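Local coordinates for peptidoglycan-recognition protein-LC (Drosophila melanogaster, PDB 1Z6I), which acts as a signal-anchored immune receptor, its extracellular amidase-like domain probably sensing bacterial peptidoglycan, to activate the imd/Relish pathway, at residues L20-G25 with L129-P134; L30-E35 with A101-F106; S105-Q110 with D150-A155. All coordinates share one frame; numbering follows the deposited sequence.

Contact 1: L20-G25 with L129-P134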
ATOM      1  N   LEU A  20      10.923  -3.642  10.117  1.00 52.46           N
ATOM      2  CA  LEU A  20      11.469  -3.616   8.776  1.00 52.47           C
ATOM      3  C   LEU A  20      12.886  -3.075   8.827  1.00 52.42           C
ATOM      4  O   LEU A  20      13.134  -2.072   9.508  1.00 52.34           O
ATOM      5  CB  LEU A  20      10.640  -2.654   7.922  1.00 52.58           C
ATOM      6  CG  LEU A  20      10.060  -3.098   6.592  1.00 52.68           C
ATOM      7  CD1 LEU A  20       9.657  -1.836   5.822  1.00 52.63           C
ATOM      8  CD2 LEU A  20      11.021  -3.990   5.804  1.00 52.16           C
ATOM      9  N   GLU A  21      13.803  -3.722   8.107  1.00 52.46           N
ATOM     10  CA  GLU A  21      15.121  -3.148   7.866  1.00 52.65           C
ATOM     11  C   GLU A  21      14.964  -1.899   7.011  1.00 51.96           C
ATOM     12  O   GLU A  21      14.435  -1.979   5.912  1.00 52.02           O
ATOM     13  CB  GLU A  21      16.039  -4.154   7.162  1.00 53.34           C
ATOM     14  CG  GLU A  21      17.201  -3.543   6.375  1.00 55.54           C
ATOM     15  CD  GLU A  21      17.039  -3.724   4.874  1.00 59.18           C
ATOM     16  OE1 GLU A  21      16.107  -3.123   4.258  1.00 60.71           O
ATOM     17  OE2 GLU A  21      17.845  -4.491   4.301  1.00 61.31           O
ATOM     18  N   LEU A  22      15.419  -0.756   7.529  1.00 51.39           N
ATOM     19  CA  LEU A  22      15.431   0.508   6.791  1.00 50.96           C
ATOM     20  C   LEU A  22      16.862   0.971   6.474  1.00 50.18           C
ATOM     21  O   LEU A  22      17.772   0.679   7.235  1.00 49.90           O
ATOM     22  CB  LEU A  22      14.773   1.608   7.620  1.00 51.03           C
ATOM     23  CG  LEU A  22      13.255   1.724   7.792  1.00 52.18           C
ATOM     24  CD1 LEU A  22      12.455   0.625   7.086  1.00 51.05           C
ATOM     25  CD2 LEU A  22      12.933   1.793   9.300  1.00 52.62           C
ATOM     26  N   PRO A  23      17.062   1.733   5.396  1.00 49.50           N
ATOM     27  CA  PRO A  23      16.017   2.054   4.425  1.00 49.42           C
ATOM     28  C   PRO A  23      15.765   0.943   3.403  1.00 49.62           C
ATOM     29  O   PRO A  23      16.523  -0.021   3.264  1.00 49.87           O
ATOM     30  CB  PRO A  23      16.549   3.311   3.738  1.00 49.12           C
ATOM     31  CG  PRO A  23      18.017   3.209   3.842  1.00 48.95           C
ATOM     32  CD  PRO A  23      18.332   2.399   5.064  1.00 49.19           C
ATOM     33  N   VAL A  24      14.680   1.145   2.671  1.00 49.75           N
ATOM     34  CA  VAL A  24      14.076   0.164   1.795  1.00 49.79           C
ATOM     35  C   VAL A  24      14.367   0.644   0.363  1.00 49.83           C
ATOM     36  O   VAL A  24      14.290   1.858   0.075  1.00 49.78           O
ATOM     37  CB  VAL A  24      12.544   0.067   2.145  1.00 50.05           C
ATOM     38  CG1 VAL A  24      11.636   0.365   0.959  1.00 50.08           C
ATOM     39  CG2 VAL A  24      12.210  -1.271   2.797  1.00 49.99           C
ATOM     40  N   GLY A  25      14.739  -0.285  -0.519  1.00 49.52           N
ATOM     41  CA  GLY A  25      15.060   0.046  -1.903  1.00 49.26           C
ATOM     42  C   GLY A  25      13.949  -0.274  -2.891  1.00 49.05           C
ATOM     43  O   GLY A  25      14.077  -0.014  -4.080  1.00 48.95           O
ATOM     44  N   LEU A 129      12.502  11.023   5.338  1.00 62.76           N
ATOM     45  CA  LEU A 129      12.483  10.397   6.659  1.00 62.13           C
ATOM     46  C   LEU A 129      13.533   9.284   6.783  1.00 61.46           C
ATOM     47  O   LEU A 129      13.821   8.823   7.888  1.00 61.30           O
ATOM     48  CB  LEU A 129      11.082   9.844   6.976  1.00 62.03           C
ATOM     49  CG  LEU A 129       9.954  10.831   7.335  1.00 61.71           C
ATOM     50  CD1 LEU A 129       8.698  10.062   7.781  1.00 61.24           C
ATOM     51  CD2 LEU A 129      10.369  11.831   8.409  1.00 60.61           C
ATOM     52  N   GLY A 130      14.095   8.856   5.649  1.00 60.74           N
ATOM     53  CA  GLY A 130      15.108   7.807   5.622  1.00 60.06           C
ATOM     54  C   GLY A 130      14.502   6.415   5.697  1.00 59.27           C
ATOM     55  O   GLY A 130      15.109   5.493   6.237  1.00 59.61           O
ATOM     56  N   LYS A 131      13.287   6.283   5.172  1.00 58.21           N
ATOM     57  CA  LYS A 131      12.564   5.014   5.107  1.00 57.18           C
ATOM     58  C   LYS A 131      12.775   4.368   3.747  1.00 56.64           C
ATOM     59  O   LYS A 131      12.780   3.150   3.627  1.00 56.43           O
ATOM     60  CB  LYS A 131      11.062   5.245   5.344  1.00 56.89           C
ATOM     61  CG  LYS A 131      10.739   6.105   6.563  1.00 56.05           C
ATOM     62  CD  LYS A 131      11.227   5.446   7.849  1.00 55.74           C
ATOM     63  CE  LYS A 131      10.695   6.144   9.084  1.00 55.35           C
ATOM     64  NZ  LYS A 131      11.326   5.610  10.326  1.00 55.18           N
ATOM     65  N   ILE A 132      12.916   5.205   2.726  1.00 56.30           N
ATOM     66  CA  ILE A 132      13.115   4.764   1.357  1.00 56.29           C
ATOM     67  C   ILE A 132      14.479   5.284   0.894  1.00 57.00           C
ATOM     68  O   ILE A 132      14.822   6.439   1.150  1.00 57.36           O
ATOM     69  CB  ILE A 132      11.978   5.304   0.454  1.00 55.84           C
ATOM     70  CG1 ILE A 132      10.616   4.796   0.943  1.00 55.18           C
ATOM     71  CG2 ILE A 132      12.202   4.905  -1.005  1.00 55.21           C
ATOM     72  CD1 ILE A 132       9.421   5.560   0.393  1.00 54.30           C
ATOM     73  N   ALA A 133      15.260   4.425   0.238  1.00 57.54           N
ATOM     74  CA  ALA A 133      16.545   4.819  -0.335  1.00 57.84           C
ATOM     75  C   ALA A 133      16.289   5.737  -1.526  1.00 58.38           C
ATOM     76  O   ALA A 133      15.376   5.480  -2.304  1.00 58.44           O
ATOM     77  CB  ALA A 133      17.322   3.592  -0.789  1.00 57.78           C
ATOM     78  N   PRO A 134      17.083   6.797  -1.682  1.00 58.92           N
ATOM     79  CA  PRO A 134      16.975   7.678  -2.859  1.00 59.04           C
ATOM     80  C   PRO A 134      17.004   6.948  -4.212  1.00 59.23           C
ATOM     81  O   PRO A 134      16.454   7.469  -5.183  1.00 59.02           O
ATOM     82  CB  PRO A 134      18.201   8.591  -2.727  1.00 59.08           C
ATOM     83  CG  PRO A 134      18.530   8.600  -1.270  1.00 59.58           C
ATOM     84  CD  PRO A 134      18.127   7.247  -0.740  1.00 59.23           C
TER
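Val24 and Ile132 form a single parallel beta bridge, with CA atoms 4.7 Å apart. The backbone bonds have the parallel pattern, because Val24 pairs with both residues that flank Ile132. Val24 N donates to Lys131 O at 2.9 Å, with an angle of 145° at the hydrogen. Ala133 N returns a much straighter bond to Val24 O (2.7 Å, 174°), and that oxygen also receives a CA-H contact from Ile132.

Side-chain contacts continue past the bridge toward its N-terminal end. A cis peptide precedes Pro23, whose CB is in van der Waals contact with a carbonyl oxygen, 3.6 Å from Gly130 O. Leu22 CG meets the aliphatic part of Lys131, 4.2 Å from CD. The CA-CB bond of Lys131 starts away from the 20-25 segment; CG sits beside the backbone N, and a turn at chi2 (-62°) brings CD back to Leu22. Its NZ then hydrogen-bonds Asn82 OD1.

Gly130, with positive phi, is the C-prime residue of a Schellman motif: Gly130 N bonds Val127 O and Lys131 N bonds Gly126 O. Helix 113-129 thus ends directly before the bridge. Val24 and Ile132 send their side chains to the same face, where both touch Leu98 of strand 98-102; Ile132 also packs on Val127 of the helix and on Trp81, and Gly25 bonds through its backbone to Arg137 of strand 136-140.

Contact 2: L30-E35 with A101-F106; sequences LPTNSE and AYIGSF. With SO4 (sulfate ion), chain D.
The C-terminal ends of two neighbouring parallel strands in the central sheet, 24-31 and 98-102, pair here through Leu30 with Ala101 and Pro31 with Tyr102, then run on together into loops. Tyr102 N donates to Leu30 O at 2.8 Å, with 169° at the hydrogen, and the same oxygen lies in plane at the edge of the Tyr102 ring. Thr32 N continues the ladder to Tyr102 O (3.0 Å).

Beyond the strands of this amidase-type fold, Gly104 O takes over as acceptor: Asn33 N bonds it at 3.0 Å, and Thr32 N adds a weak bond. Thr32 CG2 covers the backbone of the opposite loop, 3.4 Å from Gly104 N. At Gly104 a CB would collide with Phe106 CZ; on the same ring, CD2 meets Pro31 CB at its edge.

Ser34 OG lies between its own backbone N and carbonyl carbon (chi1 82°), which brings it 2.8 Å from Glu35 O, to which it donates, and close to Ile103 CG2. An alanine here would remove that hydroxyl and is likely to leave Glu35 O without this donor and Ile103 CG2 without its neighbour. Asn33 ND2 is held by Asp150 O, and Tyr102 OH by Thr119 of helix 113-129. The chi1 of Ser105 (-166°) turns OG to the sulfate, where it donates to O2 at 2.7 Å.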
ATOM      1  N   LEU A  30       0.000  -2.152  -5.204  1.00 47.45           N
ATOM      2  CA  LEU A  30      -0.981  -3.233  -5.240  1.00 47.58           C
ATOM      3  C   LEU A  30      -2.389  -2.657  -5.270  1.00 47.13           C
ATOM      4  O   LEU A  30      -2.643  -1.637  -4.640  1.00 45.83           O
ATOM      5  CB  LEU A  30      -0.916  -4.058  -3.953  1.00 47.75           C
ATOM      6  CG  LEU A  30       0.330  -4.834  -3.572  1.00 48.87           C
ATOM      7  CD1 LEU A  30       1.165  -4.028  -2.608  1.00 49.83           C
ATOM      8  CD2 LEU A  30      -0.082  -6.171  -2.950  1.00 49.49           C
ATOM      9  N   PRO A  31      -3.321  -3.340  -5.928  1.00 47.48           N
ATOM     10  CA  PRO A  31      -4.734  -3.007  -5.775  1.00 47.96           C
ATOM     11  C   PRO A  31      -5.288  -3.670  -4.513  1.00 48.79           C
ATOM     12  O   PRO A  31      -4.887  -4.770  -4.128  1.00 48.43           O
ATOM     13  CB  PRO A  31      -5.361  -3.620  -7.014  1.00 47.58           C
ATOM     14  CG  PRO A  31      -4.563  -4.843  -7.239  1.00 47.10           C
ATOM     15  CD  PRO A  31      -3.145  -4.485  -6.839  1.00 47.61           C
ATOM     16  N   THR A  32      -6.236  -2.994  -3.897  1.00 50.09           N
ATOM     17  CA  THR A  32      -6.862  -3.464  -2.672  1.00 51.35           C
ATOM     18  C   THR A  32      -8.010  -4.425  -3.010  1.00 52.01           C
ATOM     19  O   THR A  32      -8.427  -5.238  -2.187  1.00 52.04           O
ATOM     20  CB  THR A  32      -7.329  -2.226  -1.880  1.00 51.45           C
ATOM     21  OG1 THR A  32      -6.885  -2.313  -0.520  1.00 53.46           O
ATOM     22  CG2 THR A  32      -8.824  -2.107  -1.819  1.00 51.09           C
ATOM     23  N   ASN A  33      -8.497  -4.321  -4.245  1.00 52.96           N
ATOM     24  CA  ASN A  33      -9.574  -5.161  -4.776  1.00 53.78           C
ATOM     25  C   ASN A  33     -10.911  -5.016  -4.057  1.00 54.24           C
ATOM     26  O   ASN A  33     -11.772  -5.882  -4.131  1.00 54.94           O
ATOM     27  CB  ASN A  33      -9.122  -6.621  -4.864  1.00 53.78           C
ATOM     28  CG  ASN A  33      -8.110  -6.836  -5.970  1.00 54.41           C
ATOM     29  OD1 ASN A  33      -8.091  -6.100  -6.954  1.00 55.92           O
ATOM     30  ND2 ASN A  33      -7.261  -7.834  -5.813  1.00 56.68           N
ATOM     31  N   SER A  34     -11.081  -3.888  -3.392  1.00 54.71           N
ATOM     32  CA  SER A  34     -12.327  -3.532  -2.762  1.00 54.99           C
ATOM     33  C   SER A  34     -12.907  -2.400  -3.588  1.00 55.63           C
ATOM     34  O   SER A  34     -12.352  -2.024  -4.626  1.00 55.59           O
ATOM     35  CB  SER A  34     -12.083  -3.080  -1.317  1.00 54.85           C
ATOM     36  OG  SER A  34     -11.670  -1.729  -1.259  1.00 53.27           O
ATOM     37  N   GLU A  35     -14.021  -1.862  -3.120  1.00 56.20           N
ATOM     38  CA  GLU A  35     -14.590  -0.666  -3.701  1.00 57.05           C
ATOM     39  C   GLU A  35     -13.692   0.524  -3.393  1.00 57.37           C
ATOM     40  O   GLU A  35     -12.960   0.513  -2.411  1.00 57.43           O
ATOM     41  CB  GLU A  35     -15.980  -0.433  -3.136  1.00 57.10           C
ATOM     42  CG  GLU A  35     -16.765   0.644  -3.852  1.00 58.09           C
ATOM     43  CD  GLU A  35     -18.177   0.761  -3.323  1.00 59.84           C
ATOM     44  OE1 GLU A  35     -18.940   1.576  -3.890  1.00 59.93           O
ATOM     45  OE2 GLU A  35     -18.509   0.041  -2.345  1.00 58.92           O
ATOM     46  N   ALA A 101      -0.859   0.411  -1.092  1.00 43.95           N
ATOM     47  CA  ALA A 101      -2.036  -0.301  -1.620  1.00 44.29           C
ATOM     48  C   ALA A 101      -3.087   0.696  -2.051  1.00 44.34           C
ATOM     49  O   ALA A 101      -3.416   1.592  -1.306  1.00 44.90           O
ATOM     50  CB  ALA A 101      -2.601  -1.237  -0.578  1.00 44.18           C
ATOM     51  N   TYR A 102      -3.630   0.538  -3.246  1.00 44.87           N
ATOM     52  CA  TYR A 102      -4.577   1.520  -3.776  1.00 45.40           C
ATOM     53  C   TYR A 102      -5.993   1.012  -3.572  1.00 45.93           C
ATOM     54  O   TYR A 102      -6.356  -0.045  -4.089  1.00 45.52           O
ATOM     55  CB  TYR A 102      -4.260   1.846  -5.247  1.00 45.12           C
ATOM     56  CG  TYR A 102      -2.952   2.604  -5.345  1.00 45.05           C
ATOM     57  CD1 TYR A 102      -2.930   3.992  -5.498  1.00 45.27           C
ATOM     58  CD2 TYR A 102      -1.740   1.942  -5.198  1.00 44.18           C
ATOM     59  CE1 TYR A 102      -1.725   4.689  -5.544  1.00 45.05           C
ATOM     60  CE2 TYR A 102      -0.535   2.626  -5.241  1.00 45.04           C
ATOM     61  CZ  TYR A 102      -0.531   3.997  -5.416  1.00 44.85           C
ATOM     62  OH  TYR A 102       0.667   4.661  -5.443  1.00 44.27           O
ATOM     63  N   ILE A 103      -6.766   1.771  -2.790  1.00 46.82           N
ATOM     64  CA  ILE A 103      -8.136   1.418  -2.439  1.00 47.77           C
ATOM     65  C   ILE A 103      -8.981   1.449  -3.700  1.00 49.12           C
ATOM     66  O   ILE A 103      -9.314   2.514  -4.218  1.00 49.57           O
ATOM     67  CB  ILE A 103      -8.732   2.373  -1.347  1.00 47.58           C
ATOM     68  CG1 ILE A 103      -7.833   2.423  -0.110  1.00 46.27           C
ATOM     69  CG2 ILE A 103     -10.139   1.899  -0.921  1.00 48.01           C
ATOM     70  CD1 ILE A 103      -8.313   3.360   0.985  1.00 46.70           C
ATOM     71  N   GLY A 104      -9.274   0.265  -4.213  1.00 50.81           N
ATOM     72  CA  GLY A 104     -10.087   0.110  -5.396  1.00 52.03           C
ATOM     73  C   GLY A 104      -9.669  -1.085  -6.231  1.00 53.56           C
ATOM     74  O   GLY A 104      -8.741  -1.807  -5.904  1.00 53.56           O
ATOM     75  N   SER A 105     -10.400  -1.290  -7.313  1.00 55.91           N
ATOM     76  CA  SER A 105     -10.085  -2.286  -8.320  1.00 57.82           C
ATOM     77  C   SER A 105      -9.656  -1.494  -9.538  1.00 59.26           C
ATOM     78  O   SER A 105     -10.367  -0.564  -9.940  1.00 60.16           O
ATOM     79  CB  SER A 105     -11.329  -3.100  -8.648  1.00 57.92           C
ATOM     80  OG  SER A 105     -10.983  -4.259  -9.373  1.00 59.01           O
ATOM     81  N   PHE A 106      -8.503  -1.822 -10.112  1.00 60.60           N
ATOM     82  CA  PHE A 106      -7.958  -1.017 -11.204  1.00 61.60           C
ATOM     83  C   PHE A 106      -7.469  -1.861 -12.378  1.00 63.24           C
ATOM     84  O   PHE A 106      -6.390  -1.626 -12.909  1.00 63.10           O
ATOM     85  CB  PHE A 106      -6.825  -0.138 -10.678  1.00 61.34           C
ATOM     86  CG  PHE A 106      -7.208   0.692  -9.490  1.00 60.31           C
ATOM     87  CD1 PHE A 106      -7.895   1.889  -9.656  1.00 59.71           C
ATOM     88  CD2 PHE A 106      -6.889   0.277  -8.205  1.00 58.47           C
ATOM     89  CE1 PHE A 106      -8.251   2.657  -8.557  1.00 58.86           C
ATOM     90  CE2 PHE A 106      -7.241   1.043  -7.108  1.00 57.46           C
ATOM     91  CZ  PHE A 106      -7.923   2.230  -7.282  1.00 58.10           C
TER
HETATM   92  S   SO4 D 202     -12.073  -2.600 -12.600  1.00 97.43           S
HETATM   93  O1  SO4 D 202     -11.017  -1.606 -12.729  1.00 97.47           O
HETATM   94  O2  SO4 D 202     -11.533  -3.790 -11.948  1.00 97.22           O
HETATM   95  O3  SO4 D 202     -13.141  -1.998 -11.806  1.00 97.70           O
HETATM   96  O4  SO4 D 202     -12.589  -2.984 -13.910  1.00 97.26           O

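Contact 3: S105-Q110 with D150-A155. With SO4 (sulfate ion), chain D.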
ATOM      1  N   SER A 105     -10.400  -1.290  -7.313  1.00 55.91           N
ATOM      2  CA  SER A 105     -10.085  -2.286  -8.320  1.00 57.82           C
ATOM      3  C   SER A 105      -9.656  -1.494  -9.538  1.00 59.26           C
ATOM      4  O   SER A 105     -10.367  -0.564  -9.940  1.00 60.16           O
ATOM      5  CB  SER A 105     -11.329  -3.100  -8.648  1.00 57.92           C
ATOM      6  OG  SER A 105     -10.983  -4.259  -9.373  1.00 59.01           O
ATOM      7  N   PHE A 106      -8.503  -1.822 -10.112  1.00 60.60           N
ATOM      8  CA  PHE A 106      -7.958  -1.017 -11.204  1.00 61.60           C
ATOM      9  C   PHE A 106      -7.469  -1.861 -12.378  1.00 63.24           C
ATOM     10  O   PHE A 106      -6.390  -1.626 -12.909  1.00 63.10           O
ATOM     11  CB  PHE A 106      -6.825  -0.138 -10.678  1.00 61.34           C
ATOM     12  CG  PHE A 106      -7.208   0.692  -9.490  1.00 60.31           C
ATOM     13  CD1 PHE A 106      -7.895   1.889  -9.656  1.00 59.71           C
ATOM     14  CD2 PHE A 106      -6.889   0.277  -8.205  1.00 58.47           C
ATOM     15  CE1 PHE A 106      -8.251   2.657  -8.557  1.00 58.86           C
ATOM     16  CE2 PHE A 106      -7.241   1.043  -7.108  1.00 57.46           C
ATOM     17  CZ  PHE A 106      -7.923   2.230  -7.282  1.00 58.10           C
ATOM     18  N   LYS A 107      -8.270  -2.842 -12.781  1.00 65.33           N
ATOM     19  CA  LYS A 107      -8.019  -3.578 -14.017  1.00 67.04           C
ATOM     20  C   LYS A 107      -8.333  -2.689 -15.220  1.00 67.97           C
ATOM     21  O   LYS A 107      -7.537  -2.602 -16.156  1.00 68.52           O
ATOM     22  CB  LYS A 107      -8.822  -4.884 -14.055  1.00 67.44           C
ATOM     23  CG  LYS A 107      -8.215  -6.003 -13.196  1.00 68.91           C
ATOM     24  CD  LYS A 107      -9.247  -7.059 -12.785  1.00 71.51           C
ATOM     25  CE  LYS A 107      -9.570  -8.007 -13.946  1.00 73.19           C
ATOM     26  NZ  LYS A 107     -10.736  -8.903 -13.668  1.00 74.11           N
ATOM     27  N   THR A 108      -9.484  -2.018 -15.152  1.00 68.95           N
ATOM     28  CA  THR A 108     -10.006  -1.131 -16.197  1.00 69.68           C
ATOM     29  C   THR A 108      -9.945   0.334 -15.780  1.00 70.05           C
ATOM     30  O   THR A 108      -9.395   1.167 -16.495  1.00 69.99           O
ATOM     31  CB  THR A 108     -11.493  -1.491 -16.468  1.00 69.85           C
ATOM     32  OG1 THR A 108     -11.581  -2.782 -17.079  1.00 69.95           O
ATOM     33  CG2 THR A 108     -12.152  -0.540 -17.477  1.00 70.40           C
ATOM     34  N   ILE A 109     -10.543   0.646 -14.632  1.00 70.67           N
ATOM     35  CA  ILE A 109     -10.660   2.025 -14.178  1.00 71.12           C
ATOM     36  C   ILE A 109      -9.313   2.510 -13.683  1.00 71.13           C
ATOM     37  O   ILE A 109      -8.493   1.727 -13.193  1.00 70.97           O
ATOM     38  CB  ILE A 109     -11.767   2.206 -13.074  1.00 71.53           C
ATOM     39  CG1 ILE A 109     -11.218   1.894 -11.674  1.00 72.49           C
ATOM     40  CG2 ILE A 109     -13.023   1.365 -13.400  1.00 71.73           C
ATOM     41  CD1 ILE A 109     -12.258   1.921 -10.545  1.00 73.56           C
ATOM     42  N   GLN A 110      -9.099   3.812 -13.818  1.00 71.23           N
ATOM     43  CA  GLN A 110      -7.842   4.434 -13.441  1.00 71.39           C
ATOM     44  C   GLN A 110      -7.903   4.941 -12.008  1.00 70.76           C
ATOM     45  O   GLN A 110      -8.979   5.271 -11.511  1.00 70.71           O
ATOM     46  CB  GLN A 110      -7.550   5.621 -14.353  1.00 71.80           C
ATOM     47  CG  GLN A 110      -7.060   5.260 -15.735  1.00 73.74           C
ATOM     48  CD  GLN A 110      -6.117   6.314 -16.277  1.00 76.50           C
ATOM     49  OE1 GLN A 110      -4.969   6.427 -15.822  1.00 77.32           O
ATOM     50  NE2 GLN A 110      -6.604   7.112 -17.227  1.00 77.26           N
ATOM     51  N   ASP A 150      -4.514 -11.842  -7.705  1.00 60.15           N
ATOM     52  CA  ASP A 150      -4.866 -10.741  -6.806  1.00 60.57           C
ATOM     53  C   ASP A 150      -4.048  -9.462  -7.029  1.00 60.38           C
ATOM     54  O   ASP A 150      -4.416  -8.401  -6.517  1.00 60.34           O
ATOM     55  CB  ASP A 150      -4.664 -11.176  -5.342  1.00 61.06           C
ATOM     56  CG  ASP A 150      -5.936 -11.682  -4.685  1.00 62.23           C
ATOM     57  OD1 ASP A 150      -7.036 -11.553  -5.265  1.00 64.87           O
ATOM     58  OD2 ASP A 150      -5.917 -12.224  -3.562  1.00 63.72           O
ATOM     59  N   PHE A 151      -2.934  -9.563  -7.750  1.00 60.20           N
ATOM     60  CA  PHE A 151      -2.052  -8.423  -7.972  1.00 60.17           C
ATOM     61  C   PHE A 151      -2.294  -7.717  -9.298  1.00 60.92           C
ATOM     62  O   PHE A 151      -1.784  -6.609  -9.504  1.00 60.65           O
ATOM     63  CB  PHE A 151      -0.586  -8.871  -7.919  1.00 59.88           C
ATOM     64  CG  PHE A 151      -0.139  -9.396  -6.575  1.00 58.74           C
ATOM     65  CD1 PHE A 151       0.878 -10.344  -6.509  1.00 57.04           C
ATOM     66  CD2 PHE A 151      -0.714  -8.947  -5.382  1.00 57.24           C
ATOM     67  CE1 PHE A 151       1.309 -10.847  -5.289  1.00 57.45           C
ATOM     68  CE2 PHE A 151      -0.281  -9.440  -4.160  1.00 57.15           C
ATOM     69  CZ  PHE A 151       0.735 -10.395  -4.112  1.00 57.17           C
ATOM     70  N   LYS A 152      -3.033  -8.347 -10.210  1.00 62.04           N
ATOM     71  CA  LYS A 152      -3.277  -7.715 -11.512  1.00 63.46           C
ATOM     72  C   LYS A 152      -4.210  -6.528 -11.343  1.00 63.62           C
ATOM     73  O   LYS A 152      -5.366  -6.671 -10.957  1.00 63.73           O
ATOM     74  CB  LYS A 152      -3.774  -8.673 -12.625  1.00 63.98           C
ATOM     75  CG  LYS A 152      -4.527  -9.917 -12.199  1.00 66.40           C
ATOM     76  CD  LYS A 152      -5.577 -10.374 -13.242  1.00 69.97           C
ATOM     77  CE  LYS A 152      -7.007 -10.330 -12.647  1.00 71.52           C
ATOM     78  NZ  LYS A 152      -8.030 -11.041 -13.473  1.00 72.07           N
ATOM     79  N   ALA A 153      -3.652  -5.348 -11.572  1.00 64.16           N
ATOM     80  CA  ALA A 153      -4.406  -4.115 -11.607  1.00 64.64           C
ATOM     81  C   ALA A 153      -4.315  -3.674 -13.059  1.00 64.81           C
ATOM     82  O   ALA A 153      -5.267  -3.888 -13.788  1.00 65.94           O
ATOM     83  CB  ALA A 153      -3.855  -3.095 -10.639  1.00 64.82           C
ATOM     84  N   ASP A 154      -3.193  -3.140 -13.527  1.00 64.52           N
ATOM     85  CA  ASP A 154      -2.987  -3.021 -14.985  1.00 64.50           C
ATOM     86  C   ASP A 154      -3.270  -1.596 -15.456  1.00 63.70           C
ATOM     87  O   ASP A 154      -2.425  -0.962 -16.074  1.00 63.91           O
ATOM     88  CB  ASP A 154      -3.865  -4.040 -15.753  1.00 64.71           C
ATOM     89  CG  ASP A 154      -3.134  -4.738 -16.884  1.00 66.31           C
ATOM     90  OD1 ASP A 154      -3.550  -4.546 -18.044  1.00 68.50           O
ATOM     91  OD2 ASP A 154      -2.180  -5.533 -16.714  1.00 66.61           O
ATOM     92  N   ALA A 155      -4.469  -1.103 -15.165  1.00 62.81           N
ATOM     93  CA  ALA A 155      -4.794   0.312 -15.344  1.00 61.95           C
ATOM     94  C   ALA A 155      -4.144   1.169 -14.256  1.00 61.20           C
ATOM     95  O   ALA A 155      -3.825   2.334 -14.480  1.00 60.88           O
ATOM     96  CB  ALA A 155      -6.291   0.515 -15.336  1.00 62.00           C
TER
HETATM   97  S   SO4 D 202     -12.073  -2.600 -12.600  1.00 97.43           S
HETATM   98  O1  SO4 D 202     -11.017  -1.606 -12.729  1.00 97.47           O
HETATM   99  O2  SO4 D 202     -11.533  -3.790 -11.948  1.00 97.22           O
HETATM  100  O3  SO4 D 202     -13.141  -1.998 -11.806  1.00 97.70           O
HETATM  101  O4  SO4 D 202     -12.589  -2.984 -13.910  1.00 97.26           O
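Lys107 and Lys152 cross at the surface where the loop from strand 98-102 to helix 113-129 meets the loop leading into helix 155-158. The first of these loops contains a turn whose successive backbone N-H groups hold a sulfate ion, probably from the crystallisation liquor: Thr108 N (2.9 Å) and Ile109 N (3.0 Å) both donate to sulfate O1, with 158° and 160° at the hydrogens, and Lys107 N adds a weak bond to O2.

The Lys107 side chain starts beside this anion, its CB 3.6 Å from sulfate O2. CG passes Lys152 O, and CD then approaches Lys152 CE. A bend at chi3 (77°) carries CE to 3.4 Å from Lys152 NZ. At the tip, Lys107 NZ and Lys152 NZ are both donors and make no bond to each other; the nearby sulfate may partly offset the closeness of the two ammonium groups.

Between the two loops, nearer the backbone, Phe106 CB rests on Ala153 CB at 4.2 Å, while the Phe106 ring has Ile109 O in plane at its edge. Phe106 O accepts a weak, bent bond from Ala155 N. The Ala155 methyl is set into the turn among successive carbonyl oxygens of Phe106, Lys107, Thr108 and Ile109, with Ala155 CB 3.2 Å from Phe106 O and 3.3 Å from Ile109 O.

In the fold
From the N terminus, the chain reaches residues 20-25 and enters strand 24-31, so contacts 1 and 2 both use this strand. Contact 2 closes its loop first, when strand 98-102 arrives beside residues 30-35; it is nested within the longer loop that contact 1 closes at 129-134, after helix 113-129. Contact 3 begins at Ser105 and Phe106, which it shares with contact 2, and closes only at 150-155, so it crosses contact 1; it joins the loop before helix 113-129 to the loop before helix 155-158. Contacts 2 and 3 have centres about 8 Å apart and touch. Contact 1 lies on the other side of the chain's centre from both, its centre about 24 Å from that of contact 2.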